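Local coordinates for protein SAM-dependent methyltransferase (Anabaena variabilis ATCC 29413, PDB 3GGD) that probably transfers a methyl group from S-adenosyl-L-methionine to an acceptor substrate, and binds the by-product S-adenosyl-L-homocysteine in a Rossmann-like domain, at residues A[59-64]-A[124-129]; A[17-22]-A[192-197]; A[162-167]-A[233-238]. All coordinates share one frame; numbering follows the deposited sequence.

Overall arrangement
Starting from the N terminus, helix 15-29 supplies the first half of contact 2, whose partner, the loop at 192-197, comes some 170 residues later. Nested within that long loop is contact 1, where strands 60-63 and 127-131 pair in parallel at the middle of the sheet. Contact 3 opens only after contact 1 has closed: strand 158-164, next to 127-131 in the same sheet, meets the antiparallel strand 237-244. Contacts 2 and 3 cross along the chain and touch in space, with Gly197 O 3.6 Å from Leu164 CB. Contacts 1 and 2 both reach S-adenosyl-L-homocysteine, although their centres lie about 23 Å apart.

Contact 1 of 3, residues A[59-64]-A[124-129]; sequences PLIDFA and GDANIY. With SAH (S-adenosyl-L-homocysteine), chain E; EDO (1,2-ethanediol), chain N.
Four backbone hydrogen bonds join residues 59-63 to 127-129, pairing strand 60-63 in parallel with strand 127-131. Asn127 N gives to Pro59 O, Ile61 N to Asn127 O, Tyr129 N to Ile61 O and Phe63 N to Tyr129 O. The straightest runs from Ile61 N to Asn127 O (2.9 Å, 175° at the hydrogen), although its donor stands above the carbonyl plane; the other three approach nearly along the C=O axis.

Ile61 can be followed outward on the face it shares with Ile128. Its CB sits 3.7 Å from Asn127 O, CG1 turns beside its own backbone N (chi1 -70°) and comes 3.9 Å from Ala126 CB, and the extended tip CD1 closes on that same methyl at 3.6 Å. Farther along, Phe63 CB meets Ile128 CG2 at 3.7 Å, and helix 142-153 covers both through Leu149.

This is the central strand pair of the Rossmann-like methyltransferase sheet, strand 60-63 being flanked on its other edge by strand 81-85. Just past the strand, Ala64 O accepts a 2.7 Å hydrogen bond from the amino N of S-adenosyl-L-homocysteine.

On the face carrying Leu60, Asp62 and Tyr129, the last two side chains run side by side. Asp62 OD1 lies at the ring edge, 3.6 Å from Tyr129 CD2, with carboxylate and ring planes 77° apart; Asp62 OD2 is hydrogen-bonded to Thr71 OG1 and Tyr129 OH to Asp46 OD2.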
loop_
_atom_site.group_PDB
_atom_site.type_symbol
_atom_site.label_atom_id
_atom_site.label_comp_id
_atom_site.label_asym_id
_atom_site.label_seq_id
_atom_site.Cartn_x
_atom_site.Cartn_y
_atom_site.Cartn_z
ATOM N N PRO A 59 -14.979 5.676 -10.291
ATOM C CA PRO A 59 -14.496 6.043 -8.977
ATOM C C PRO A 59 -13.062 5.541 -8.809
ATOM O O PRO A 59 -12.694 4.530 -9.422
ATOM C CB PRO A 59 -15.428 5.272 -8.002
ATOM C CG PRO A 59 -16.104 4.227 -8.819
ATOM C CD PRO A 59 -16.065 4.670 -10.247
ATOM N N LEU A 60 -12.284 6.262 -8.009
ATOM C CA LEU A 60 -10.918 5.887 -7.691
ATOM C C LEU A 60 -10.852 5.395 -6.263
ATOM O O LEU A 60 -11.220 6.131 -5.340
ATOM C CB LEU A 60 -9.946 7.064 -7.830
ATOM C CG LEU A 60 -8.464 6.741 -7.495
ATOM C CD1 LEU A 60 -7.851 5.612 -8.354
ATOM C CD2 LEU A 60 -7.625 8.004 -7.626
ATOM N N ILE A 61 -10.339 4.170 -6.090
ATOM C CA ILE A 61 -10.097 3.640 -4.772
ATOM C C ILE A 61 -8.622 3.743 -4.420
ATOM O O ILE A 61 -7.768 3.342 -5.214
ATOM C CB ILE A 61 -10.518 2.141 -4.668
ATOM C CG1 ILE A 61 -12.072 2.011 -4.731
ATOM C CG2 ILE A 61 -9.927 1.491 -3.376
ATOM C CD1 ILE A 61 -12.583 0.527 -4.904
ATOM N N ASP A 62 -8.336 4.348 -3.251
ATOM C CA ASP A 62 -6.993 4.300 -2.595
ATOM C C ASP A 62 -7.095 3.097 -1.689
ATOM O O ASP A 62 -7.713 3.148 -0.625
ATOM C CB ASP A 62 -6.679 5.564 -1.778
ATOM C CG ASP A 62 -5.250 5.591 -1.248
ATOM O OD1 ASP A 62 -4.552 4.548 -1.292
ATOM O OD2 ASP A 62 -4.822 6.667 -0.766
ATOM N N PHE A 63 -6.566 1.975 -2.170
ATOM C CA PHE A 63 -6.696 0.698 -1.483
ATOM C C PHE A 63 -5.596 0.565 -0.420
ATOM O O PHE A 63 -4.413 0.669 -0.761
ATOM C CB PHE A 63 -6.557 -0.481 -2.456
ATOM C CG PHE A 63 -6.967 -1.748 -1.827
ATOM C CD1 PHE A 63 -6.103 -2.417 -0.978
ATOM C CD2 PHE A 63 -8.273 -2.187 -1.949
ATOM C CE1 PHE A 63 -6.502 -3.549 -0.310
ATOM C CE2 PHE A 63 -8.697 -3.337 -1.277
ATOM C CZ PHE A 63 -7.811 -4.006 -0.434
ATOM N N ALA A 64 -5.976 0.344 0.849
ATOM C CA ALA A 64 -5.011 0.309 1.984
ATOM C C ALA A 64 -4.422 1.727 2.158
ATOM O O ALA A 64 -3.205 1.960 2.166
ATOM C CB ALA A 64 -3.894 -0.802 1.795
ATOM N N GLY A 124 -19.820 -0.143 -8.853
ATOM C CA GLY A 124 -19.332 -0.612 -10.128
ATOM C C GLY A 124 -17.826 -0.696 -10.164
ATOM O O GLY A 124 -17.138 -0.610 -9.131
ATOM N N ASP A 125 -17.296 -0.832 -11.373
ATOM C CA ASP A 125 -15.878 -1.000 -11.604
ATOM C C ASP A 125 -15.172 0.268 -11.124
ATOM O O ASP A 125 -15.621 1.371 -11.387
ATOM C CB ASP A 125 -15.555 -1.158 -13.089
ATOM C CG ASP A 125 -16.039 -2.469 -13.705
ATOM O OD1 ASP A 125 -16.568 -3.350 -12.998
ATOM O OD2 ASP A 125 -15.833 -2.591 -14.926
ATOM N N ALA A 126 -14.037 0.100 -10.454
ATOM C CA ALA A 126 -13.264 1.221 -9.897
ATOM C C ALA A 126 -11.817 1.127 -10.383
ATOM O O ALA A 126 -11.302 0.035 -10.617
ATOM C CB ALA A 126 -13.274 1.187 -8.361
ATOM N N ASN A 127 -11.167 2.276 -10.510
ATOM C CA ASN A 127 -9.714 2.284 -10.674
ATOM C C ASN A 127 -9.117 2.160 -9.299
ATOM O O ASN A 127 -9.791 2.470 -8.316
ATOM C CB ASN A 127 -9.249 3.564 -11.319
ATOM C CG ASN A 127 -9.699 3.683 -12.742
ATOM O OD1 ASN A 127 -9.640 2.706 -13.486
ATOM N ND2 ASN A 127 -10.164 4.895 -13.131
ATOM N N ILE A 128 -7.877 1.663 -9.214
ATOM C CA ILE A 128 -7.203 1.499 -7.910
ATOM C C ILE A 128 -5.803 2.078 -7.894
ATOM O O ILE A 128 -5.002 1.857 -8.822
ATOM C CB ILE A 128 -7.098 0.006 -7.464
ATOM C CG1 ILE A 128 -8.484 -0.593 -7.225
ATOM C CG2 ILE A 128 -6.258 -0.135 -6.160
ATOM C CD1 ILE A 128 -8.506 -2.108 -6.999
ATOM N N TYR A 129 -5.536 2.849 -6.840
ATOM C CA TYR A 129 -4.204 3.273 -6.465
ATOM C C TYR A 129 -3.853 2.514 -5.187
ATOM O O TYR A 129 -4.610 2.557 -4.195
ATOM C CB TYR A 129 -4.175 4.784 -6.161
ATOM C CG TYR A 129 -2.860 5.293 -5.602
ATOM C CD1 TYR A 129 -1.793 5.574 -6.431
ATOM C CD2 TYR A 129 -2.682 5.480 -4.232
ATOM C CE1 TYR A 129 -0.577 6.069 -5.908
ATOM C CE2 TYR A 129 -1.499 6.006 -3.708
ATOM C CZ TYR A 129 -0.437 6.292 -4.552
ATOM O OH TYR A 129 0.766 6.783 -4.057
HETATM N N SAH E . -1.031 3.261 1.195
HETATM C CA SAH E . -0.715 3.935 2.481
HETATM C CB SAH E . -0.401 2.955 3.632
HETATM C CG SAH E . 0.723 1.919 3.454
HETATM S SD SAH E . 1.013 0.929 4.932
HETATM C C SAH E . 0.435 4.919 2.332
HETATM O O SAH E . 0.582 5.848 3.166
HETATM O OXT SAH E . 1.243 4.799 1.412
HETATM C "C5'" SAH E . 0.042 -0.506 4.568
HETATM C "C4'" SAH E . -1.479 -0.285 4.822
HETATM O "O4'" SAH E . -2.211 -1.484 4.474
HETATM C "C3'" SAH E . -1.899 0.017 6.272
HETATM O "O3'" SAH E . -2.689 1.189 6.378
HETATM C "C2'" SAH E . -2.736 -1.187 6.685
HETATM O "O2'" SAH E . -3.704 -0.959 7.729
HETATM C "C1'" SAH E . -3.313 -1.640 5.356
HETATM N N9 SAH E . -3.790 -3.029 5.358
HETATM C C8 SAH E . -3.130 -4.078 5.920
HETATM N N7 SAH E . -3.820 -5.213 5.720
HETATM C C5 SAH E . -4.948 -4.871 5.027
HETATM C C6 SAH E . -6.120 -5.601 4.558
HETATM N N6 SAH E . -6.146 -6.926 4.832
HETATM N N1 SAH E . -7.108 -4.954 3.923
HETATM C C2 SAH E . -7.026 -3.601 3.714
HETATM N N3 SAH E . -5.982 -2.892 4.143
HETATM C C4 SAH E . -4.953 -3.449 4.811
HETATM C C1 EDO N . -18.401 -4.365 -15.926
HETATM O O1 EDO N . -17.656 -3.428 -16.696
HETATM C C2 EDO N . -17.630 -5.681 -15.793
HETATM O O2 EDO N . -16.747 -5.647 -14.630
#

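Contact 2 of 3, residues A[17-22]-A[192-197]; sequences DAWEQY and HGIRPG. With SAH (S-adenosyl-L-homocysteine), chain E.
With CG anti to the backbone N (chi1 -166°) and the chain extended beyond it, Gln21 carries its amide off helix 15-29 to His192. The His192 ring swings beside its own backbone N (chi1 -57°) to meet it. His192 ND1 donates to Gln21 OE1 at 2.5 Å; the acceptor lies in the imidazole plane, whereas the donor stands above the amide plane. One face of the same ring rests on the helix backbone, Tyr22 CA making a CH-pi contact 3.7 Å from the ring centroid.

Deeper in, Ile194 crosses Trp19 at about a right angle. Its CD1 stands 3.6 Å from the centroid of the five-membered ring of Trp19, only 13° off the normal, and Ile194 CG2 touches Trp19 CZ2. S-adenosyl-L-homocysteine lies over the opposite indole face, its C8 3.4 Å from Trp19 CD1. The indole is thus sandwiched between ligand and loop, and Ile194 backs a wall of the cofactor pocket.

His192 NE2 is hydrogen-bonded to Lys25 NZ. With ND1 donating to Gln21 and NE2 facing an ammonium donor, the imidazole is probably neutral, with its proton on ND1.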
loop_
_atom_site.group_PDB
_atom_site.type_symbol
_atom_site.label_atom_id
_atom_site.label_comp_id
_atom_site.label_asym_id
_atom_site.label_seq_id
_atom_site.Cartn_x
_atom_site.Cartn_y
_atom_site.Cartn_z
ATOM N N ASP A 17 -5.852 -7.655 12.862
ATOM C CA ASP A 17 -5.535 -7.318 14.244
ATOM C C ASP A 17 -4.190 -6.611 14.416
ATOM O O ASP A 17 -4.067 -5.623 15.163
ATOM C CB ASP A 17 -5.531 -8.583 15.098
ATOM C CG ASP A 17 -6.934 -9.157 15.342
ATOM O OD1 ASP A 17 -7.953 -8.521 14.974
ATOM O OD2 ASP A 17 -6.999 -10.255 15.929
ATOM N N ALA A 18 -3.174 -7.113 13.722
ATOM C CA ALA A 18 -1.818 -6.558 13.863
ATOM C C ALA A 18 -1.786 -5.097 13.404
ATOM O O ALA A 18 -1.246 -4.208 14.100
ATOM C CB ALA A 18 -0.822 -7.414 13.085
ATOM N N TRP A 19 -2.393 -4.844 12.245
ATOM C CA TRP A 19 -2.438 -3.504 11.683
ATOM C C TRP A 19 -3.266 -2.523 12.505
ATOM O O TRP A 19 -2.886 -1.363 12.641
ATOM C CB TRP A 19 -2.903 -3.526 10.220
ATOM C CG TRP A 19 -1.788 -3.884 9.289
ATOM C CD1 TRP A 19 -1.527 -5.118 8.738
ATOM C CD2 TRP A 19 -0.722 -3.026 8.878
ATOM N NE1 TRP A 19 -0.366 -5.056 7.988
ATOM C CE2 TRP A 19 0.130 -3.782 8.040
ATOM C CE3 TRP A 19 -0.411 -1.690 9.128
ATOM C CZ2 TRP A 19 1.252 -3.240 7.427
ATOM C CZ3 TRP A 19 0.707 -1.146 8.527
ATOM C CH2 TRP A 19 1.536 -1.921 7.694
ATOM N N GLU A 20 -4.405 -2.977 13.029
ATOM C CA GLU A 20 -5.173 -2.124 13.917
ATOM C C GLU A 20 -4.381 -1.845 15.202
ATOM O O GLU A 20 -4.413 -0.714 15.712
ATOM C CB GLU A 20 -6.554 -2.708 14.206
ATOM C CG GLU A 20 -7.356 -1.984 15.331
ATOM C CD GLU A 20 -7.562 -0.480 15.075
ATOM O OE1 GLU A 20 -7.560 -0.041 13.895
ATOM O OE2 GLU A 20 -7.790 0.248 16.063
ATOM N N GLN A 21 -3.638 -2.827 15.708
ATOM C CA GLN A 21 -2.819 -2.573 16.908
ATOM C C GLN A 21 -1.757 -1.492 16.609
ATOM O O GLN A 21 -1.579 -0.525 17.381
ATOM C CB GLN A 21 -2.184 -3.853 17.426
ATOM C CG GLN A 21 -1.623 -3.669 18.858
ATOM C CD GLN A 21 -0.759 -4.853 19.353
ATOM O OE1 GLN A 21 0.166 -5.330 18.641
ATOM N NE2 GLN A 21 -1.052 -5.318 20.561
ATOM N N TYR A 22 -1.128 -1.600 15.434
ATOM C CA TYR A 22 -0.144 -0.609 15.032
ATOM C C TYR A 22 -0.744 0.796 14.905
ATOM O O TYR A 22 -0.202 1.766 15.438
ATOM C CB TYR A 22 0.476 -0.973 13.688
ATOM C CG TYR A 22 1.297 0.155 13.108
ATOM C CD1 TYR A 22 2.602 0.429 13.587
ATOM C CD2 TYR A 22 0.776 0.971 12.114
ATOM C CE1 TYR A 22 3.361 1.454 13.077
ATOM C CE2 TYR A 22 1.545 2.023 11.587
ATOM C CZ TYR A 22 2.825 2.258 12.066
ATOM O OH TYR A 22 3.564 3.285 11.547
ATOM N N HIS A 192 4.583 -5.197 16.026
ATOM C CA HIS A 192 3.275 -5.855 15.942
ATOM C C HIS A 192 3.276 -7.171 15.170
ATOM O O HIS A 192 2.216 -7.731 14.906
ATOM C CB HIS A 192 2.248 -4.850 15.385
ATOM C CG HIS A 192 2.171 -3.613 16.234
ATOM N ND1 HIS A 192 1.509 -3.595 17.441
ATOM C CD2 HIS A 192 2.806 -2.418 16.136
ATOM C CE1 HIS A 192 1.699 -2.428 18.029
ATOM N NE2 HIS A 192 2.491 -1.695 17.268
ATOM N N GLY A 193 4.461 -7.680 14.843
ATOM C CA GLY A 193 4.573 -8.933 14.075
ATOM C C GLY A 193 4.520 -8.723 12.550
ATOM O O GLY A 193 4.711 -9.671 11.782
ATOM N N ILE A 194 4.272 -7.495 12.113
ATOM C CA ILE A 194 4.270 -7.135 10.680
ATOM C C ILE A 194 5.712 -7.109 10.179
ATOM O O ILE A 194 6.636 -6.718 10.929
ATOM C CB ILE A 194 3.617 -5.744 10.467
ATOM C CG1 ILE A 194 2.132 -5.787 10.915
ATOM C CG2 ILE A 194 3.754 -5.244 9.000
ATOM C CD1 ILE A 194 1.529 -4.426 11.345
ATOM N N ARG A 195 5.909 -7.579 8.942
ATOM C CA ARG A 195 7.235 -7.632 8.320
ATOM C C ARG A 195 7.155 -7.125 6.897
ATOM O O ARG A 195 6.180 -7.375 6.198
ATOM C CB ARG A 195 7.788 -9.051 8.272
ATOM C CG ARG A 195 8.014 -9.688 9.632
ATOM C CD ARG A 195 9.196 -9.048 10.336
ATOM N NE ARG A 195 9.458 -9.633 11.665
ATOM C CZ ARG A 195 8.927 -9.222 12.815
ATOM N NH1 ARG A 195 8.077 -8.208 12.878
ATOM N NH2 ARG A 195 9.265 -9.828 13.915
ATOM N N PRO A 196 8.193 -6.417 6.459
ATOM C CA PRO A 196 8.243 -6.025 5.059
ATOM C C PRO A 196 8.529 -7.275 4.250
ATOM O O PRO A 196 9.157 -8.212 4.760
ATOM C CB PRO A 196 9.441 -5.065 4.999
ATOM C CG PRO A 196 10.330 -5.522 6.081
ATOM C CD PRO A 196 9.416 -6.037 7.183
ATOM N N GLY A 197 8.099 -7.274 2.993
ATOM C CA GLY A 197 8.368 -8.383 2.094
ATOM C C GLY A 197 8.689 -7.886 0.700
ATOM O O GLY A 197 9.087 -6.725 0.513
HETATM N N SAH E . -1.031 3.261 1.195
HETATM C CA SAH E . -0.715 3.935 2.481
HETATM C CB SAH E . -0.401 2.955 3.632
HETATM C CG SAH E . 0.723 1.919 3.454
HETATM S SD SAH E . 1.013 0.929 4.932
HETATM C C SAH E . 0.435 4.919 2.332
HETATM O O SAH E . 0.582 5.848 3.166
HETATM O OXT SAH E . 1.243 4.799 1.412
HETATM C "C5'" SAH E . 0.042 -0.506 4.568
HETATM C "C4'" SAH E . -1.479 -0.285 4.822
HETATM O "O4'" SAH E . -2.211 -1.484 4.474
HETATM C "C3'" SAH E . -1.899 0.017 6.272
HETATM O "O3'" SAH E . -2.689 1.189 6.378
HETATM C "C2'" SAH E . -2.736 -1.187 6.685
HETATM O "O2'" SAH E . -3.704 -0.959 7.729
HETATM C "C1'" SAH E . -3.313 -1.640 5.356
HETATM N N9 SAH E . -3.790 -3.029 5.358
HETATM C C8 SAH E . -3.130 -4.078 5.920
HETATM N N7 SAH E . -3.820 -5.213 5.720
HETATM C C5 SAH E . -4.948 -4.871 5.027
HETATM C C6 SAH E . -6.120 -5.601 4.558
HETATM N N6 SAH E . -6.146 -6.926 4.832
HETATM N N1 SAH E . -7.108 -4.954 3.923
HETATM C C2 SAH E . -7.026 -3.601 3.714
HETATM N N3 SAH E . -5.982 -2.892 4.143
HETATM C C4 SAH E . -4.953 -3.449 4.811
#

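Contact 3 of 3, residues A[162-167]-A[233-238]; sequences IELGTG and ATPPAF. With SO4 (sulfate ion), chain G.
Ile162 opens the pairing with its backbone: its CA approaches Phe238 O in a CA-H...O contact of 3.4 Å. Its side chain, CG1 anti to the backbone N (chi1 -177°), brings CG1 and CD1 alongside the methyl of Ala237, each 4.1 Å from Ala237 CB.

Glu163 then faces Phe238 in an antiparallel hydrogen-bonded pair. Glu163 N gives to Phe238 O at 2.8 Å, nearly along the C=O axis, and Phe238 N returns a bond to Glu163 O from above the carbonyl plane. The Glu163 chain, bent at chi2 (-65°), leads away from this partner, and its carboxylate is gripped by three backbone N-H groups, those of Gly133, Phe134 and His135. Three such donors, two on OE1 and one on OE2, would be expected to stabilise the charged form.

Leu164 and Ala237 make the following non-hydrogen-bonded pair, with CA atoms 4.5 Å apart and side chains diverging; Leu164 CD2 reaches across obliquely to Pro235 CG at 3.9 Å. Gly165 N makes the last hydrogen bond between the two segments, to Pro236 O (3.0 Å, 173° at the hydrogen). Beyond it, the Pro236 ring tucks its CG against Thr166 O at 3.5 Å. Gly167, the N-cap residue of helix 168-179, donates its N to a sulfate that Ile169 N and Asp170 N also hold.

The sheet order 3-2-1-4-5-7-6 is that of class I (Rossmann-like) methyltransferases, and here its parallel part gives way to antiparallel strand 237-244: strand 158-164 has strand 127-131 on its other edge, while Phe171 of helix 168-179 packs on Pro235 and Pro236.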
loop_
_atom_site.group_PDB
_atom_site.type_symbol
_atom_site.label_atom_id
_atom_site.label_comp_id
_atom_site.label_asym_id
_atom_site.label_seq_id
_atom_site.Cartn_x
_atom_site.Cartn_y
_atom_site.Cartn_z
ATOM N N ILE A 162 2.537 0.192 -6.286
ATOM C CA ILE A 162 3.971 0.340 -6.036
ATOM C C ILE A 162 4.230 -0.385 -4.699
ATOM O O ILE A 162 3.519 -0.197 -3.708
ATOM C CB ILE A 162 4.431 1.819 -6.078
ATOM C CG1 ILE A 162 5.959 1.879 -5.881
ATOM C CG2 ILE A 162 3.604 2.715 -5.050
ATOM C CD1 ILE A 162 6.609 3.294 -5.992
ATOM N N GLU A 163 5.204 -1.282 -4.736
ATOM C CA GLU A 163 5.496 -2.185 -3.645
ATOM C C GLU A 163 7.004 -2.222 -3.418
ATOM O O GLU A 163 7.770 -1.750 -4.247
ATOM C CB GLU A 163 4.996 -3.598 -4.025
ATOM C CG GLU A 163 3.487 -3.684 -4.200
ATOM C CD GLU A 163 2.722 -3.419 -2.920
ATOM O OE1 GLU A 163 3.298 -3.680 -1.827
ATOM O OE2 GLU A 163 1.557 -2.908 -3.003
ATOM N N LEU A 164 7.426 -2.790 -2.296
ATOM C CA LEU A 164 8.846 -3.037 -2.085
ATOM C C LEU A 164 9.171 -4.231 -2.948
ATOM O O LEU A 164 8.400 -5.193 -2.981
ATOM C CB LEU A 164 9.165 -3.269 -0.609
ATOM C CG LEU A 164 8.812 -2.087 0.328
ATOM C CD1 LEU A 164 9.376 -2.272 1.756
ATOM C CD2 LEU A 164 9.276 -0.750 -0.249
ATOM N N GLY A 165 10.286 -4.149 -3.663
ATOM C CA GLY A 165 10.651 -5.154 -4.634
ATOM C C GLY A 165 11.842 -6.010 -4.234
ATOM O O GLY A 165 12.293 -6.003 -3.075
ATOM N N THR A 166 12.315 -6.787 -5.196
ATOM C CA THR A 166 13.485 -7.643 -5.004
ATOM C C THR A 166 14.599 -6.776 -4.442
ATOM O O THR A 166 14.835 -5.641 -4.906
ATOM C CB THR A 166 13.932 -8.268 -6.341
ATOM O OG1 THR A 166 12.818 -8.973 -6.881
ATOM C CG2 THR A 166 15.130 -9.229 -6.161
ATOM N N GLY A 167 15.261 -7.301 -3.426
ATOM C CA GLY A 167 16.321 -6.547 -2.776
ATOM C C GLY A 167 15.857 -5.909 -1.490
ATOM O O GLY A 167 16.658 -5.465 -0.700
ATOM N N ALA A 233 16.153 6.975 3.845
ATOM C CA ALA A 233 16.257 5.566 3.437
ATOM C C ALA A 233 15.218 5.291 2.354
ATOM O O ALA A 233 14.002 5.548 2.537
ATOM C CB ALA A 233 16.072 4.626 4.619
ATOM N N THR A 234 15.702 4.790 1.215
ATOM C CA THR A 234 14.853 4.531 0.064
ATOM C C THR A 234 15.041 3.080 -0.454
ATOM O O THR A 234 15.876 2.821 -1.323
ATOM C CB THR A 234 15.158 5.507 -1.096
ATOM O OG1 THR A 234 16.512 5.334 -1.509
ATOM C CG2 THR A 234 14.914 6.980 -0.726
ATOM N N PRO A 235 14.267 2.142 0.078
ATOM C CA PRO A 235 14.350 0.765 -0.420
ATOM C C PRO A 235 13.909 0.607 -1.885
ATOM O O PRO A 235 13.186 1.457 -2.426
ATOM C CB PRO A 235 13.388 -0.002 0.495
ATOM C CG PRO A 235 12.450 1.050 1.047
ATOM C CD PRO A 235 13.273 2.297 1.153
ATOM N N PRO A 236 14.338 -0.491 -2.531
ATOM C CA PRO A 236 13.978 -0.709 -3.934
ATOM C C PRO A 236 12.498 -0.989 -4.088
ATOM O O PRO A 236 11.899 -1.687 -3.254
ATOM C CB PRO A 236 14.824 -1.913 -4.340
ATOM C CG PRO A 236 15.148 -2.631 -3.057
ATOM C CD PRO A 236 15.204 -1.564 -1.996
ATOM N N ALA A 237 11.928 -0.432 -5.159
ATOM C CA ALA A 237 10.498 -0.507 -5.461
ATOM C C ALA A 237 10.252 -1.298 -6.740
ATOM O O ALA A 237 11.145 -1.508 -7.562
ATOM C CB ALA A 237 9.897 0.901 -5.580
ATOM N N PHE A 238 9.030 -1.777 -6.861
ATOM C CA PHE A 238 8.511 -2.387 -8.061
ATOM C C PHE A 238 7.159 -1.730 -8.247
ATOM O O PHE A 238 6.385 -1.643 -7.284
ATOM C CB PHE A 238 8.271 -3.906 -7.911
ATOM C CG PHE A 238 7.396 -4.472 -8.989
ATOM C CD1 PHE A 238 7.902 -4.735 -10.231
ATOM C CD2 PHE A 238 6.049 -4.666 -8.782
ATOM C CE1 PHE A 238 7.114 -5.202 -11.240
ATOM C CE2 PHE A 238 5.246 -5.158 -9.809
ATOM C CZ PHE A 238 5.805 -5.399 -11.043
HETATM S S SO4 G . 15.574 -9.788 -1.007
HETATM O O1 SO4 G . 16.437 -8.693 -0.557
HETATM O O2 SO4 G . 16.196 -11.091 -0.719
HETATM O O3 SO4 G . 15.194 -9.622 -2.433
HETATM O O4 SO4 G . 14.341 -9.762 -0.214
#